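1,3,6,8-tetrahydroxynaphthalene synthase (Streptomyces coelicolor, PDB 1U0M) catalyses the iterative condensation of five malonyl-CoA units and the cyclisation of the resulting pentaketide to 1,3,6,8-tetrahydroxynaphthalene. Local coordinates at the interface of chains A and B. Coordinates in Å, arbitrary orientation; residue numbers count along the deposited sequence, not the author numbering. Chains: chain A/B, putative polyketide synthase.

The interface of chains A and B. Residues chain A 227, 230-232, 343-344; chain B 119-120.
B:Met119 reaches into chain A between A:Tyr232 and A:Pro343, and the cis peptide bond that follows it turns B:Pro120 against the backbone of the same partner. The compact half of the contact is made by the methionine side chain. Its CG stands opposite the backbone N (chi1 173°), which carries the chain out along the tyrosine, the two side chains running side by side in the same direction. SD lies 3.8 Å from ring carbon CD1 of A:Tyr232 and also touches CE1, so the thioether lies over one face of the ring, displaced toward the CD1–CE1 side and away from the phenol hydroxyl. From the other flank the pyrrolidine of A:Pro343 presses on the methionine, its CG 3.5 Å from CG of B:Met119, while its CB leans on CB of B:Pro120 at 3.7 Å. The B:Pro120 ring in turn rests on chain A backbone, with CD 3.3 Å from the carbonyl O of A:Glu227.

Alongside this packing the main chains are joined directly. The amide N of A:Tyr232, in strand 230-235, donates to the carbonyl O of B:Met119 at 2.9 Å, lying in the carbonyl plane with a C=O...N angle of 158°. CB of A:Met231 packs against CD of B:Pro120, while the rest of that side chain turns away. The looser side is wetter: a water bridges N of B:Met119, 3.1 Å from the water O, to the carbonyl O of A:Tyr232, in place of a second direct bond between the backbones. The carboxylate of A:Glu227 likewise points away from B:Pro120, its main chain making the contact.

This patch, repeated by the two-fold axis, is part of the homodimer interface of a thiolase-fold type III polyketide synthase. Its centre lies about 9 Å from the active-site residue A:Cys146, and in this family the methionine supplied by the partner completes the wall of the active-site cavity, so that dimer formation probably helps to shape the catalytic pocket.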
# COMPACT_ATOMS: atom_id res chain seq x y z
N GLU A 227 -12.53 -12.33 5.86
CA GLU A 227 -11.15 -11.85 5.88
C GLU A 227 -10.14 -12.85 5.35
O GLU A 227 -9.28 -12.49 4.55
CB GLU A 227 -10.74 -11.44 7.30
CG GLU A 227 -11.61 -10.38 7.92
CD GLU A 227 -12.73 -10.96 8.78
OE1 GLU A 227 -13.21 -12.08 8.50
OE2 GLU A 227 -13.13 -10.26 9.73
N ILE A 230 -9.86 -14.86 0.82
CA ILE A 230 -8.97 -14.63 -0.32
C ILE A 230 -7.75 -13.93 0.29
O ILE A 230 -7.73 -12.72 0.48
CB ILE A 230 -9.62 -13.73 -1.38
CG1 ILE A 230 -11.05 -14.22 -1.67
CG2 ILE A 230 -8.80 -13.79 -2.66
CD1 ILE A 230 -11.79 -13.45 -2.75
N MET A 231 -6.74 -14.73 0.62
CA MET A 231 -5.57 -14.20 1.30
C MET A 231 -4.25 -14.86 0.95
O MET A 231 -4.18 -15.86 0.23
CB MET A 231 -5.76 -14.38 2.80
CG MET A 231 -5.71 -15.87 3.19
SD MET A 231 -6.12 -16.19 4.90
CE MET A 231 -4.56 -15.70 5.71
N TYR A 232 -3.20 -14.31 1.54
CA TYR A 232 -1.86 -14.82 1.37
C TYR A 232 -1.35 -15.45 2.66
O TYR A 232 -1.58 -14.93 3.74
CB TYR A 232 -0.90 -13.66 1.01
CG TYR A 232 -0.67 -13.43 -0.47
CD1 TYR A 232 -0.17 -12.21 -0.91
CD2 TYR A 232 -0.91 -14.42 -1.41
CE1 TYR A 232 0.10 -11.98 -2.25
CE2 TYR A 232 -0.66 -14.21 -2.76
CZ TYR A 232 -0.15 -12.98 -3.18
OH TYR A 232 0.15 -12.76 -4.50
N PRO A 343 -9.12 -9.58 -1.80
CA PRO A 343 -8.88 -9.68 -0.36
C PRO A 343 -9.78 -8.79 0.51
O PRO A 343 -9.87 -7.58 0.28
CB PRO A 343 -7.41 -9.29 -0.25
CG PRO A 343 -6.83 -9.91 -1.48
CD PRO A 343 -7.85 -9.55 -2.54
N GLY A 344 -10.44 -9.38 1.50
CA GLY A 344 -11.32 -8.61 2.37
C GLY A 344 -12.40 -9.44 3.04
O GLY A 344 -12.38 -9.60 4.27
N MET B 119 -2.12 -10.01 3.53
CA MET B 119 -3.12 -9.67 2.55
C MET B 119 -4.31 -10.58 2.76
O MET B 119 -4.19 -11.79 2.64
CB MET B 119 -2.61 -9.85 1.13
CG MET B 119 -3.72 -9.65 0.12
SD MET B 119 -3.20 -9.95 -1.55
CE MET B 119 -2.69 -8.33 -1.98
N PRO B 120 -5.49 -10.01 3.05
CA PRO B 120 -5.70 -8.56 3.17
C PRO B 120 -4.94 -7.99 4.36
O PRO B 120 -4.47 -8.75 5.22
CB PRO B 120 -7.21 -8.47 3.36
CG PRO B 120 -7.50 -9.68 4.17
CD PRO B 120 -6.72 -10.74 3.42
O HOH W 1 -1.95 -12.73 4.92